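Local coordinates for CdiI immunity protein (Cupriavidus taiwanensis, PDB 5T87), which binds the CdiA toxin of contact-dependent growth inhibition in a complex and thereby probably protects the cell that makes it, at residues I35-L49 and C69-D81. Residues are numbered along the deposited sequence; the frame is centred on the assembly and turned at random.
Sequences IAYYEDDWEWAFKRL and CVGHLARRIHDLD
In this largely helical chain, R76, at the C-terminal end of helix 60-76, ties down the last turn of helix 25-38 and the loop that leads to helix 42-53, beside a knob-into-hole packing of L73 among A36, W42, A45 and L49. Helix segments 42-49 and 69-76 run nearly antiparallel (165°), their axes 10.3 Å apart. R76 grips A36 O side-on: NE lies 2.8 Å from A36 O, in the carbonyl plane and on a lone pair, whereas NH2 reaches the same oxygen from above that plane. NH2 also donates to E39 O at 2.7 Å. These acceptors lie near the guanidinium plane, and their bonds should restrict its rotation; Y37 O sits over its face. A salt bridge joins NH1 to D40 OD1, its hydrogen bond weak and long at 3.5 Å. Next to this, on the helix-helix face, L73 CD1 meets A45 CB at 3.6 Å and also touches L49 CD1. At the toxin-facing side, the Y37 edge points at the H72 face, planes at 90°, and H72 NE2 hydrogen-bonds H46 of the CdiA toxin chain, placing this pair in the toxin interface. W42, whose chi1 of 172° sets CG opposite the backbone N, touches L73 CB with CZ3; its indole is sandwiched between F46 CB of its own helix and L80 CB of the turn after helix 60-76, a CH-pi contact 3.7 Å from the six-membered ring centroid.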
loop_
_atom_site.group_PDB
_atom_site.type_symbol
_atom_site.label_atom_id
_atom_site.label_comp_id
_atom_site.label_asym_id
_atom_site.label_seq_id
_atom_site.Cartn_x
_atom_site.Cartn_y
_atom_site.Cartn_z
ATOM N N ILE A 35 -10.994 0.799 2.422
ATOM C CA ILE A 35 -10.714 -0.101 3.527
ATOM C C ILE A 35 -9.322 0.169 4.084
ATOM O O ILE A 35 -9.161 0.337 5.293
ATOM C CB ILE A 35 -10.833 -1.580 3.087
ATOM C CG1 ILE A 35 -12.303 -1.948 2.876
ATOM C CG2 ILE A 35 -10.208 -2.511 4.108
ATOM C CD1 ILE A 35 -12.502 -3.176 2.018
ATOM N N ALA A 36 -8.323 0.195 3.213
ATOM C CA ALA A 36 -6.947 0.328 3.674
ATOM C C ALA A 36 -6.732 1.603 4.475
ATOM O O ALA A 36 -6.098 1.546 5.520
ATOM C CB ALA A 36 -5.978 0.272 2.516
ATOM N N TYR A 37 -7.301 2.721 4.014
ATOM C CA TYR A 37 -7.023 4.049 4.583
ATOM C C TYR A 37 -7.972 4.480 5.690
ATOM O O TYR A 37 -7.568 5.253 6.556
ATOM C CB TYR A 37 -7.023 5.153 3.479
ATOM C CG TYR A 37 -5.705 5.362 2.751
ATOM C CD1 TYR A 37 -4.907 4.276 2.408
ATOM C CD2 TYR A 37 -5.278 6.648 2.361
ATOM C CE1 TYR A 37 -3.712 4.450 1.732
ATOM C CE2 TYR A 37 -4.079 6.831 1.661
ATOM C CZ TYR A 37 -3.295 5.716 1.356
ATOM O OH TYR A 37 -2.085 5.782 0.701
ATOM N N TYR A 38 -9.221 4.019 5.652
ATOM C CA TYR A 38 -10.276 4.556 6.539
ATOM C C TYR A 38 -11.005 3.587 7.493
ATOM O O TYR A 38 -11.577 4.070 8.457
ATOM C CB TYR A 38 -11.307 5.333 5.708
ATOM C CG TYR A 38 -10.650 6.290 4.737
ATOM C CD1 TYR A 38 -9.836 7.326 5.202
ATOM C CD2 TYR A 38 -10.805 6.146 3.359
ATOM C CE1 TYR A 38 -9.204 8.195 4.327
ATOM C CE2 TYR A 38 -10.176 7.009 2.473
ATOM C CZ TYR A 38 -9.373 8.035 2.958
ATOM O OH TYR A 38 -8.740 8.914 2.081
ATOM N N GLU A 39 -11.006 2.271 7.262
ATOM C CA GLU A 39 -11.709 1.341 8.191
ATOM C C GLU A 39 -10.801 0.935 9.351
ATOM O O GLU A 39 -9.598 0.722 9.168
ATOM C CB GLU A 39 -12.271 0.096 7.487
ATOM C CG GLU A 39 -13.290 0.390 6.366
ATOM C CD GLU A 39 -14.597 1.043 6.846
ATOM O OE1 GLU A 39 -15.022 0.748 7.995
ATOM O OE2 GLU A 39 -15.203 1.843 6.067
ATOM N N ASP A 40 -11.382 0.857 10.545
ATOM C CA ASP A 40 -10.621 0.586 11.772
ATOM C C ASP A 40 -10.796 -0.805 12.338
ATOM O O ASP A 40 -10.084 -1.170 13.252
ATOM C CB ASP A 40 -10.993 1.615 12.853
ATOM C CG ASP A 40 -10.390 2.988 12.585
ATOM O OD1 ASP A 40 -9.442 3.063 11.772
ATOM O OD2 ASP A 40 -10.853 3.989 13.188
ATOM N N ASP A 41 -11.743 -1.563 11.807
ATOM C CA ASP A 41 -12.091 -2.889 12.304
ATOM C C ASP A 41 -11.244 -3.913 11.530
ATOM O O ASP A 41 -11.652 -4.397 10.465
ATOM C CB ASP A 41 -13.597 -3.104 12.092
ATOM C CG ASP A 41 -14.096 -4.444 12.590
ATOM O OD1 ASP A 41 -13.341 -5.439 12.724
ATOM O OD2 ASP A 41 -15.315 -4.516 12.834
ATOM N N TRP A 42 -10.063 -4.215 12.073
ATOM C CA TRP A 42 -9.144 -5.204 11.521
ATOM C C TRP A 42 -9.837 -6.451 10.972
ATOM O O TRP A 42 -9.647 -6.806 9.821
ATOM C CB TRP A 42 -8.068 -5.636 12.543
ATOM C CG TRP A 42 -7.278 -6.787 12.019
ATOM C CD1 TRP A 42 -7.457 -8.113 12.329
ATOM C CD2 TRP A 42 -6.247 -6.753 11.017
ATOM N NE1 TRP A 42 -6.585 -8.892 11.608
ATOM C CE2 TRP A 42 -5.830 -8.089 10.799
ATOM C CE3 TRP A 42 -5.609 -5.723 10.307
ATOM C CZ2 TRP A 42 -4.825 -8.424 9.897
ATOM C CZ3 TRP A 42 -4.595 -6.059 9.413
ATOM C CH2 TRP A 42 -4.213 -7.399 9.220
ATOM N N GLU A 43 -10.627 -7.117 11.796
ATOM C CA GLU A 43 -11.229 -8.379 11.387
ATOM C C GLU A 43 -12.163 -8.199 10.200
ATOM O O GLU A 43 -12.058 -8.915 9.216
ATOM C CB GLU A 43 -11.955 -9.049 12.556
ATOM C CG GLU A 43 -11.017 -9.531 13.658
ATOM C CD GLU A 43 -10.132 -10.711 13.275
ATOM O OE1 GLU A 43 -10.462 -11.456 12.337
ATOM O OE2 GLU A 43 -9.100 -10.921 13.955
ATOM N N TRP A 44 -13.056 -7.227 10.286
ATOM C CA TRP A 44 -13.973 -6.919 9.183
ATOM C C TRP A 44 -13.223 -6.591 7.884
ATOM O O TRP A 44 -13.561 -7.091 6.815
ATOM C CB TRP A 44 -14.871 -5.752 9.589
ATOM C CG TRP A 44 -15.983 -5.487 8.679
ATOM C CD1 TRP A 44 -17.253 -5.995 8.749
ATOM C CD2 TRP A 44 -15.954 -4.626 7.545
ATOM N NE1 TRP A 44 -18.018 -5.493 7.708
ATOM C CE2 TRP A 44 -17.242 -4.654 6.959
ATOM C CE3 TRP A 44 -14.964 -3.828 6.967
ATOM C CZ2 TRP A 44 -17.558 -3.917 5.830
ATOM C CZ3 TRP A 44 -15.276 -3.099 5.840
ATOM C CH2 TRP A 44 -16.566 -3.151 5.279
ATOM N N ALA A 45 -12.201 -5.754 7.997
ATOM C CA ALA A 45 -11.414 -5.329 6.843
ATOM C C ALA A 45 -10.491 -6.414 6.269
ATOM O O ALA A 45 -10.385 -6.537 5.044
ATOM C CB ALA A 45 -10.600 -4.101 7.206
ATOM N N PHE A 46 -9.813 -7.165 7.145
ATOM C CA PHE A 46 -8.821 -8.195 6.756
ATOM C C PHE A 46 -9.524 -9.289 5.977
ATOM O O PHE A 46 -9.056 -9.696 4.930
ATOM C CB PHE A 46 -8.138 -8.747 8.019
ATOM C CG PHE A 46 -7.107 -9.823 7.787
ATOM C CD1 PHE A 46 -6.086 -9.660 6.870
ATOM C CD2 PHE A 46 -7.116 -10.978 8.567
ATOM C CE1 PHE A 46 -5.126 -10.645 6.696
ATOM C CE2 PHE A 46 -6.161 -11.980 8.388
ATOM C CZ PHE A 46 -5.154 -11.802 7.466
ATOM N N LYS A 47 -10.674 -9.723 6.491
ATOM C CA LYS A 47 -11.577 -10.671 5.812
ATOM C C LYS A 47 -11.844 -10.291 4.351
ATOM O O LYS A 47 -11.745 -11.125 3.452
ATOM C CB LYS A 47 -12.884 -10.752 6.600
ATOM C CG LYS A 47 -14.035 -11.474 5.937
ATOM C CD LYS A 47 -15.231 -11.580 6.880
ATOM C CE LYS A 47 -16.528 -11.695 6.079
ATOM N NZ LYS A 47 -17.779 -11.620 6.891
ATOM N N ARG A 48 -12.155 -9.022 4.120
ATOM C CA ARG A 48 -12.547 -8.565 2.792
ATOM C C ARG A 48 -11.400 -8.435 1.825
ATOM O O ARG A 48 -11.515 -8.858 0.665
ATOM C CB ARG A 48 -13.337 -7.271 2.877
ATOM C CG ARG A 48 -14.776 -7.547 3.244
ATOM C CD ARG A 48 -15.456 -6.370 3.912
ATOM N NE ARG A 48 -16.846 -6.713 4.199
ATOM C CZ ARG A 48 -17.250 -7.500 5.197
ATOM N NH1 ARG A 48 -16.380 -8.009 6.061
ATOM N NH2 ARG A 48 -18.541 -7.758 5.343
ATOM N N LEU A 49 -10.297 -7.869 2.298
ATOM C CA LEU A 49 -9.056 -7.827 1.511
ATOM C C LEU A 49 -8.540 -9.220 1.083
ATOM O O LEU A 49 -8.108 -9.408 -0.061
ATOM C CB LEU A 49 -7.974 -7.066 2.276
ATOM C CG LEU A 49 -8.276 -5.574 2.510
ATOM C CD1 LEU A 49 -7.139 -4.914 3.273
ATOM C CD2 LEU A 49 -8.517 -4.832 1.203
ATOM N N CYS A 69 -2.858 -3.285 0.276
ATOM C CA CYS A 69 -3.837 -2.761 1.229
ATOM C C CYS A 69 -3.780 -3.430 2.606
ATOM O O CYS A 69 -3.978 -2.764 3.627
ATOM C CB CYS A 69 -5.250 -2.869 0.664
ATOM S SG CYS A 69 -5.564 -1.610 -0.578
ATOM N N VAL A 70 -3.502 -4.730 2.638
ATOM C CA VAL A 70 -3.307 -5.428 3.927
ATOM C C VAL A 70 -2.091 -4.828 4.643
ATOM O O VAL A 70 -2.106 -4.657 5.875
ATOM C CB VAL A 70 -3.208 -6.972 3.754
ATOM C CG1 VAL A 70 -2.737 -7.671 5.029
ATOM C CG2 VAL A 70 -4.559 -7.539 3.327
ATOM N N GLY A 71 -1.071 -4.476 3.856
ATOM C CA GLY A 71 0.090 -3.737 4.345
ATOM C C GLY A 71 -0.272 -2.418 4.981
ATOM O O GLY A 71 0.302 -2.042 6.000
ATOM N N HIS A 72 -1.232 -1.723 4.382
ATOM C CA HIS A 72 -1.687 -0.441 4.903
ATOM C C HIS A 72 -2.433 -0.601 6.199
ATOM O O HIS A 72 -2.196 0.168 7.137
ATOM C CB HIS A 72 -2.571 0.297 3.896
ATOM C CG HIS A 72 -1.852 0.688 2.655
ATOM N ND1 HIS A 72 -0.563 1.173 2.667
ATOM C CD2 HIS A 72 -2.233 0.663 1.359
ATOM C CE1 HIS A 72 -0.180 1.436 1.431
ATOM N NE2 HIS A 72 -1.173 1.128 0.618
ATOM N N LEU A 73 -3.333 -1.580 6.264
ATOM C CA LEU A 73 -4.026 -1.868 7.523
ATOM C C LEU A 73 -3.050 -2.116 8.650
ATOM O O LEU A 73 -3.184 -1.538 9.719
ATOM C CB LEU A 73 -4.907 -3.086 7.405
ATOM C CG LEU A 73 -6.241 -2.933 6.708
ATOM C CD1 LEU A 73 -7.026 -4.227 6.891
ATOM C CD2 LEU A 73 -7.013 -1.759 7.284
ATOM N N ALA A 74 -2.064 -2.967 8.389
ATOM C CA ALA A 74 -1.043 -3.323 9.372
ATOM C C ALA A 74 -0.296 -2.099 9.903
ATOM O O ALA A 74 -0.049 -1.985 11.106
ATOM C CB ALA A 74 -0.050 -4.299 8.764
ATOM N N ARG A 75 0.068 -1.210 8.989
ATOM C CA ARG A 75 0.667 0.067 9.334
ATOM C C ARG A 75 -0.203 0.894 10.298
ATOM O O ARG A 75 0.319 1.516 11.225
ATOM C CB ARG A 75 0.971 0.864 8.046
ATOM C CG ARG A 75 1.302 2.331 8.262
ATOM C CD ARG A 75 1.919 2.967 7.026
ATOM N NE ARG A 75 1.038 3.025 5.848
ATOM C CZ ARG A 75 -0.015 3.836 5.696
ATOM N NH1 ARG A 75 -0.392 4.666 6.668
ATOM N NH2 ARG A 75 -0.713 3.802 4.566
ATOM N N ARG A 76 -1.515 0.884 10.077
ATOM C CA ARG A 76 -2.415 1.823 10.739
ATOM C C ARG A 76 -3.037 1.339 12.024
ATOM O O ARG A 76 -3.269 2.150 12.912
ATOM C CB ARG A 76 -3.545 2.241 9.796
ATOM C CG ARG A 76 -3.117 3.189 8.679
ATOM C CD ARG A 76 -4.311 3.942 8.105
ATOM N NE ARG A 76 -5.421 3.037 7.816
ATOM C CZ ARG A 76 -6.564 2.928 8.496
ATOM N NH1 ARG A 76 -6.834 3.704 9.543
ATOM N NH2 ARG A 76 -7.461 2.032 8.096
ATOM N N ILE A 77 -3.300 0.035 12.134
ATOM C CA ILE A 77 -4.198 -0.515 13.179
ATOM C C ILE A 77 -3.478 -1.248 14.336
ATOM O O ILE A 77 -2.912 -2.324 14.130
ATOM C CB ILE A 77 -5.272 -1.412 12.508
ATOM C CG1 ILE A 77 -6.157 -0.524 11.613
ATOM C CG2 ILE A 77 -6.102 -2.170 13.546
ATOM C CD1 ILE A 77 -7.357 -1.210 11.014
ATOM N N HIS A 78 -3.546 -0.682 15.550
ATOM C CA HIS A 78 -2.781 -1.204 16.701
ATOM C C HIS A 78 -3.197 -2.619 17.074
ATOM O O HIS A 78 -2.351 -3.438 17.409
ATOM C CB HIS A 78 -2.877 -0.284 17.936
ATOM C CG HIS A 78 -1.762 -0.478 18.937
ATOM N ND1 HIS A 78 -1.660 -1.594 19.752
ATOM C CD2 HIS A 78 -0.709 0.316 19.264
ATOM C CE1 HIS A 78 -0.594 -1.482 20.525
ATOM N NE2 HIS A 78 0.002 -0.333 20.250
ATOM N N ASP A 79 -4.490 -2.914 16.971
ATOM C CA ASP A 79 -5.038 -4.198 17.445
ATOM C C ASP A 79 -5.245 -5.247 16.351
ATOM O O ASP A 79 -6.157 -6.082 16.447
ATOM C CB ASP A 79 -6.333 -3.974 18.247
ATOM C CG ASP A 79 -7.473 -3.392 17.417
ATOM O OD1 ASP A 79 -7.353 -3.220 16.172
ATOM O OD2 ASP A 79 -8.509 -3.100 18.046
ATOM N N LEU A 80 -4.419 -5.210 15.308
ATOM C CA LEU A 80 -4.397 -6.320 14.365
ATOM C C LEU A 80 -3.982 -7.637 15.059
ATOM O O LEU A 80 -3.292 -7.632 16.078
ATOM C CB LEU A 80 -3.467 -6.040 13.173
ATOM C CG LEU A 80 -1.978 -6.333 13.364
ATOM C CD1 LEU A 80 -1.211 -6.089 12.082
ATOM C CD2 LEU A 80 -1.391 -5.494 14.483
ATOM N N ASP A 81 -4.424 -8.747 14.480
ATOM C CA ASP A 81 -3.912 -10.070 14.789
ATOM C C ASP A 81 -2.621 -10.282 13.996
ATOM O O ASP A 81 -2.661 -10.614 12.823
ATOM C CB ASP A 81 -4.970 -11.119 14.419
ATOM C CG ASP A 81 -4.717 -12.469 15.052
ATOM O OD1 ASP A 81 -3.552 -12.798 15.341
ATOM O OD2 ASP A 81 -5.696 -13.218 15.247
#